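Local coordinates for protein acetyltransferase, GNAT family (Streptococcus pneumoniae, PDB 2I79) that binds acetyl coenzyme A and, as a GNAT-family acetyltransferase, probably transfers its acetyl group to an amine of an acceptor molecule, perhaps an amino acid, at residues L121-R131 and I162-I171. Numbering follows the deposited sequence.
With ACO (acetyl coenzyme *a), chain G.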
loop_
_atom_site.group_PDB
_atom_site.type_symbol
_atom_site.label_atom_id
_atom_site.label_comp_id
_atom_site.label_asym_id
_atom_site.label_seq_id
_atom_site.Cartn_x
_atom_site.Cartn_y
_atom_site.Cartn_z
ATOM N N LEU A 121 -14.555 -8.976 0.874
ATOM C CA LEU A 121 -14.107 -7.889 0.023
ATOM C C LEU A 121 -15.334 -7.176 -0.492
ATOM O O LEU A 121 -16.296 -7.821 -0.959
ATOM C CB LEU A 121 -13.207 -8.389 -1.110
ATOM C CG LEU A 121 -11.887 -9.038 -0.668
ATOM C CD1 LEU A 121 -11.201 -9.661 -1.843
ATOM C CD2 LEU A 121 -10.926 -8.064 0.088
ATOM N N ARG A 122 -15.313 -5.846 -0.333
ATOM C CA ARG A 122 -16.314 -4.942 -0.883
ATOM C C ARG A 122 -15.703 -3.862 -1.802
ATOM O O ARG A 122 -16.386 -2.950 -2.257
ATOM C CB ARG A 122 -17.065 -4.268 0.263
ATOM C CG ARG A 122 -17.723 -5.239 1.254
ATOM C CD ARG A 122 -18.753 -6.185 0.613
ATOM N NE ARG A 122 -19.815 -5.448 -0.073
ATOM C CZ ARG A 122 -20.792 -4.787 0.548
ATOM N NH1 ARG A 122 -20.882 -4.790 1.873
ATOM N NH2 ARG A 122 -21.695 -4.122 -0.156
ATOM N N ARG A 123 -14.414 -3.959 -2.066
ATOM C CA ARG A 123 -13.719 -3.025 -2.947
ATOM C C ARG A 123 -12.441 -3.679 -3.495
ATOM O O ARG A 123 -11.717 -4.380 -2.753
ATOM C CB ARG A 123 -13.390 -1.709 -2.215
ATOM C CG ARG A 123 -12.304 -0.873 -2.923
ATOM C CD ARG A 123 -11.879 0.401 -2.193
ATOM N NE ARG A 123 -12.488 1.428 -2.922
ATOM C CZ ARG A 123 -11.949 2.182 -3.883
ATOM N NH1 ARG A 123 -10.671 2.205 -4.190
ATOM N NH2 ARG A 123 -12.755 3.019 -4.471
ATOM N N LEU A 124 -12.206 -3.484 -4.796
ATOM C CA LEU A 124 -10.930 -3.787 -5.435
ATOM C C LEU A 124 -10.312 -2.498 -5.996
ATOM O O LEU A 124 -11.003 -1.588 -6.451
ATOM C CB LEU A 124 -11.060 -4.846 -6.545
ATOM C CG LEU A 124 -11.667 -6.201 -6.168
ATOM C CD1 LEU A 124 -11.873 -7.054 -7.420
ATOM C CD2 LEU A 124 -10.806 -6.951 -5.142
ATOM N N GLN A 125 -8.992 -2.435 -5.935
ATOM C CA GLN A 125 -8.276 -1.249 -6.319
ATOM C C GLN A 125 -6.859 -1.573 -6.769
ATOM O O GLN A 125 -6.295 -2.621 -6.412
ATOM C CB GLN A 125 -8.225 -0.272 -5.142
ATOM C CG GLN A 125 -7.329 -0.727 -3.972
ATOM C CD GLN A 125 -7.289 0.291 -2.844
ATOM O OE1 GLN A 125 -8.182 1.120 -2.708
ATOM N NE2 GLN A 125 -6.235 0.241 -2.039
ATOM N N LEU A 126 -6.312 -0.657 -7.570
ATOM C CA LEU A 126 -4.920 -0.662 -7.976
ATOM C C LEU A 126 -4.555 0.724 -8.440
ATOM O O LEU A 126 -5.401 1.600 -8.502
ATOM C CB LEU A 126 -4.678 -1.626 -9.125
ATOM C CG LEU A 126 -5.358 -1.374 -10.483
ATOM C CD1 LEU A 126 -4.566 -2.196 -11.438
ATOM C CD2 LEU A 126 -6.815 -1.760 -10.556
ATOM N N THR A 127 -3.272 0.907 -8.718
ATOM C CA THR A 127 -2.761 2.058 -9.411
ATOM C C THR A 127 -2.114 1.497 -10.674
ATOM O O THR A 127 -1.553 0.392 -10.646
ATOM C CB THR A 127 -1.707 2.818 -8.596
ATOM O OG1 THR A 127 -0.601 1.961 -8.411
ATOM C CG2 THR A 127 -2.214 3.215 -7.231
ATOM N N VAL A 128 -2.196 2.270 -11.756
ATOM C CA VAL A 128 -1.734 1.872 -13.089
ATOM C C VAL A 128 -1.037 3.087 -13.727
ATOM O O VAL A 128 -1.595 4.190 -13.702
ATOM C CB VAL A 128 -2.947 1.450 -14.031
ATOM C CG1 VAL A 128 -2.452 0.990 -15.420
ATOM C CG2 VAL A 128 -3.761 0.320 -13.385
ATOM N N GLN A 129 0.133 2.895 -14.340
ATOM C CA GLN A 129 0.804 4.010 -15.013
ATOM C C GLN A 129 -0.126 4.584 -16.103
ATOM O O GLN A 129 -0.783 3.838 -16.831
ATOM C CB GLN A 129 2.141 3.584 -15.608
ATOM C CG GLN A 129 3.205 3.113 -14.604
ATOM C CD GLN A 129 4.409 2.449 -15.293
ATOM O OE1 GLN A 129 4.465 2.357 -16.529
ATOM N NE2 GLN A 129 5.368 1.973 -14.493
ATOM N N THR A 130 -0.240 5.896 -16.187
ATOM C CA THR A 130 -1.248 6.465 -17.107
ATOM C C THR A 130 -0.950 6.064 -18.564
ATOM O O THR A 130 -1.856 5.783 -19.343
ATOM C CB THR A 130 -1.390 7.973 -16.954
ATOM O OG1 THR A 130 -0.135 8.594 -17.223
ATOM C CG2 THR A 130 -1.853 8.325 -15.547
ATOM N N ARG A 131 0.332 5.942 -18.890
ATOM C CA ARG A 131 0.753 5.476 -20.214
ATOM C C ARG A 131 0.462 4.003 -20.507
ATOM O O ARG A 131 0.568 3.581 -21.649
ATOM C CB ARG A 131 2.263 5.698 -20.364
ATOM C CG ARG A 131 3.084 4.757 -19.513
ATOM C CD ARG A 131 4.559 4.912 -19.718
ATOM N NE ARG A 131 5.224 3.939 -18.891
ATOM C CZ ARG A 131 6.348 3.284 -19.190
ATOM N NH1 ARG A 131 7.005 3.474 -20.324
ATOM N NH2 ARG A 131 6.832 2.419 -18.319
ATOM N N ILE A 162 6.875 9.421 -13.806
ATOM C CA ILE A 162 5.632 9.360 -14.557
ATOM C C ILE A 162 4.437 9.259 -13.603
ATOM O O ILE A 162 4.569 8.853 -12.431
ATOM C CB ILE A 162 5.607 8.173 -15.565
ATOM C CG1 ILE A 162 5.679 6.813 -14.844
ATOM C CG2 ILE A 162 6.721 8.292 -16.637
ATOM C CD1 ILE A 162 5.512 5.654 -15.807
ATOM N N ASP A 163 3.271 9.597 -14.140
ATOM C CA ASP A 163 2.003 9.560 -13.416
ATOM C C ASP A 163 1.348 8.186 -13.437
ATOM O O ASP A 163 1.504 7.395 -14.386
ATOM C CB ASP A 163 0.978 10.549 -14.021
ATOM C CG ASP A 163 1.365 12.025 -13.840
ATOM O OD1 ASP A 163 2.539 12.386 -13.995
ATOM O OD2 ASP A 163 0.474 12.849 -13.559
ATOM N N VAL A 164 0.551 7.961 -12.400
ATOM C CA VAL A 164 -0.311 6.790 -12.261
ATOM C C VAL A 164 -1.779 7.192 -12.065
ATOM O O VAL A 164 -2.071 8.232 -11.512
ATOM C CB VAL A 164 0.149 5.871 -11.114
ATOM C CG1 VAL A 164 1.562 5.359 -11.401
ATOM C CG2 VAL A 164 0.087 6.550 -9.710
ATOM N N TYR A 165 -2.688 6.347 -12.532
ATOM C CA TYR A 165 -4.085 6.433 -12.175
ATOM C C TYR A 165 -4.319 5.571 -10.951
ATOM O O TYR A 165 -3.768 4.492 -10.817
ATOM C CB TYR A 165 -4.986 5.931 -13.314
ATOM C CG TYR A 165 -5.116 6.898 -14.507
ATOM C CD1 TYR A 165 -5.482 8.243 -14.309
ATOM C CD2 TYR A 165 -4.908 6.457 -15.813
ATOM C CE1 TYR A 165 -5.617 9.129 -15.395
ATOM C CE2 TYR A 165 -5.047 7.313 -16.905
ATOM C CZ TYR A 165 -5.400 8.664 -16.687
ATOM O OH TYR A 165 -5.542 9.543 -17.747
ATOM N N LEU A 166 -5.147 6.082 -10.063
ATOM C CA LEU A 166 -5.842 5.297 -9.049
ATOM C C LEU A 166 -7.133 4.742 -9.646
ATOM O O LEU A 166 -7.953 5.519 -10.172
ATOM C CB LEU A 166 -6.245 6.236 -7.910
ATOM C CG LEU A 166 -5.164 7.041 -7.195
ATOM C CD1 LEU A 166 -5.854 8.176 -6.377
ATOM C CD2 LEU A 166 -4.365 6.081 -6.324
ATOM N N MET A 167 -7.305 3.421 -9.610
ATOM C CA MET A 167 -8.492 2.792 -10.201
ATOM C C MET A 167 -9.194 1.896 -9.166
ATOM O O MET A 167 -8.541 1.223 -8.344
ATOM C CB MET A 167 -8.105 1.950 -11.409
ATOM C CG MET A 167 -7.374 2.697 -12.556
ATOM S SD MET A 167 -7.367 1.813 -14.132
ATOM C CE MET A 167 -9.116 1.842 -14.471
ATOM N N GLY A 168 -10.522 1.874 -9.205
ATOM C CA GLY A 168 -11.294 1.141 -8.199
ATOM C C GLY A 168 -12.605 0.560 -8.680
ATOM O O GLY A 168 -13.150 1.030 -9.661
ATOM N N LYS A 169 -13.083 -0.481 -7.985
ATOM C CA LYS A 169 -14.362 -1.134 -8.255
ATOM C C LYS A 169 -15.033 -1.581 -6.961
ATOM O O LYS A 169 -14.384 -2.223 -6.102
ATOM C CB LYS A 169 -14.142 -2.338 -9.157
ATOM C CG LYS A 169 -15.431 -3.028 -9.607
ATOM C CD LYS A 169 -15.150 -4.394 -10.191
ATOM C CE LYS A 169 -16.437 -5.099 -10.584
ATOM N NZ LYS A 169 -17.013 -4.552 -11.837
ATOM N N LEU A 170 -16.308 -1.246 -6.797
ATOM C CA LEU A 170 -17.077 -1.731 -5.643
ATOM C C LEU A 170 -17.674 -3.081 -5.978
ATOM O O LEU A 170 -18.128 -3.289 -7.093
ATOM C CB LEU A 170 -18.180 -0.758 -5.248
ATOM C CG LEU A 170 -17.741 0.672 -4.956
ATOM C CD1 LEU A 170 -18.940 1.547 -4.551
ATOM C CD2 LEU A 170 -16.648 0.695 -3.907
ATOM N N ILE A 171 -17.639 -4.008 -5.023
ATOM C CA ILE A 171 -18.187 -5.359 -5.210
ATOM C C ILE A 171 -19.090 -5.790 -4.049
ATOM O O ILE A 171 -19.018 -5.207 -2.963
ATOM C CB ILE A 171 -17.076 -6.389 -5.436
ATOM C CG1 ILE A 171 -15.998 -6.303 -4.364
ATOM C CG2 ILE A 171 -16.406 -6.225 -6.858
ATOM C CD1 ILE A 171 -14.885 -7.249 -4.661
HETATM N N1A ACO G . -4.299 0.594 -25.890
HETATM C C2A ACO G . -5.568 0.220 -25.621
HETATM N N3A ACO G . -5.957 -1.070 -25.598
HETATM C C4A ACO G . -5.081 -2.064 -25.839
HETATM C C5A ACO G . -3.683 -1.745 -26.122
HETATM C C6A ACO G . -3.326 -0.318 -26.127
HETATM N N6A ACO G . -2.054 0.054 -26.384
HETATM N N7A ACO G . -3.051 -2.902 -26.327
HETATM C C8A ACO G . -3.986 -3.889 -26.174
HETATM N N9A ACO G . -5.195 -3.379 -25.888
HETATM C C1B ACO G . -6.508 -4.031 -25.617
HETATM C C2B ACO G . -6.922 -5.244 -26.435
HETATM O O2B ACO G . -7.571 -4.873 -27.654
HETATM C C3B ACO G . -7.898 -5.895 -25.489
HETATM O O3B ACO G . -9.142 -5.224 -25.399
HETATM P P3B ACO G . -10.505 -5.777 -26.031
HETATM O O7A ACO G . -10.136 -5.489 -27.477
HETATM O O8A ACO G . -11.629 -4.948 -25.457
HETATM O O9A ACO G . -10.619 -7.226 -25.627
HETATM C C4B ACO G . -7.268 -5.645 -24.126
HETATM O O4B ACO G . -6.531 -4.434 -24.250
HETATM C C5B ACO G . -6.388 -6.820 -23.719
HETATM O O5B ACO G . -7.268 -7.763 -23.095
HETATM P P1A ACO G . -6.723 -9.248 -22.809
HETATM O O1A ACO G . -6.076 -9.812 -24.046
HETATM O O2A ACO G . -7.859 -9.964 -22.107
HETATM O O3A ACO G . -5.491 -8.897 -21.820
HETATM P P2A ACO G . -3.943 -9.429 -21.883
HETATM O O4A ACO G . -3.076 -8.797 -22.977
HETATM O O5A ACO G . -4.054 -10.931 -21.771
HETATM O O6A ACO G . -3.496 -8.784 -20.451
HETATM C CBP ACO G . -2.159 -7.021 -19.407
HETATM C CCP ACO G . -3.332 -7.379 -20.299
HETATM C CDP ACO G . -2.157 -5.497 -19.219
HETATM C CEP ACO G . -2.328 -7.766 -18.074
HETATM C CAP ACO G . -0.854 -7.456 -20.084
HETATM O OAP ACO G . -0.603 -6.695 -21.290
HETATM C C9P ACO G . 0.327 -7.343 -19.134
HETATM O O9P ACO G . 0.566 -8.247 -18.356
HETATM N N8P ACO G . 1.079 -6.251 -19.211
HETATM C C7P ACO G . 2.280 -5.999 -18.406
HETATM C C6P ACO G . 2.021 -5.933 -16.902
HETATM C C5P ACO G . 0.956 -4.923 -16.577
HETATM O O5P ACO G . 1.057 -3.793 -17.008
HETATM N N4P ACO G . -0.060 -5.335 -15.829
HETATM C C3P ACO G . -1.159 -4.475 -15.420
HETATM C C2P ACO G . -0.772 -3.460 -14.353
HETATM S S1P ACO G . -0.325 -4.312 -12.867
HETATM C C ACO G . -1.560 -4.400 -11.815
HETATM O O ACO G . -2.463 -5.089 -12.230
HETATM C CH3 ACO G . -1.481 -3.656 -10.495
HETATM O O HOH W 1 2.331 6.971 -16.978
#
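Thr130 CG2 sits over one face of the Tyr165 ring, 3.5 Å from its centroid and 6° off the normal, a CH-pi contact at one end of an antiparallel ladder in the mixed GNAT sheet. At the other end the guanidinium of Arg122 meets Ile171, the last modelled residue, edge-on: NE donates to a lone pair of Ile171 O, which lies close to the guanidinium plane, at 3.0 Å. The bends at chi2 and chi3 (-59° and -57°) fold the arginine back to that carbonyl. Between these ends, strands 123-129 and 160-170 are laced by paired backbone bonds at Leu124-Lys169, Leu126-Met167 and Val128-Tyr165. On the face bearing Leu126, its CD2 lies beside Met167 CB (4.0 Å), while Met167 SD touches Val128 CG2 where the two side chains cross at a slant; Tyr139 of helix 133-141 packs on Leu126 and Met167. Leu126 CD1 reaches the acetyl methyl CH3 of the cofactor at 3.5 Å, so this strand helps wall the acetyl pocket. The face bearing Arg123 turns to the second subunit: Arg123 NE bonds Glu151 O of that chain and NH2 pairs with Glu147 of its own, while NH1 donates to Gln125 OE1, whose amide NE2 bonds Asp89 OD1. Past the strand, NE and NH2 of Arg131 both grip Gln129 OE1 from the same face of the amide, and Ile162 CD1 presses against this pair, 3.4 Å from Gln129 CD and 3.5 Å from Arg131 NE.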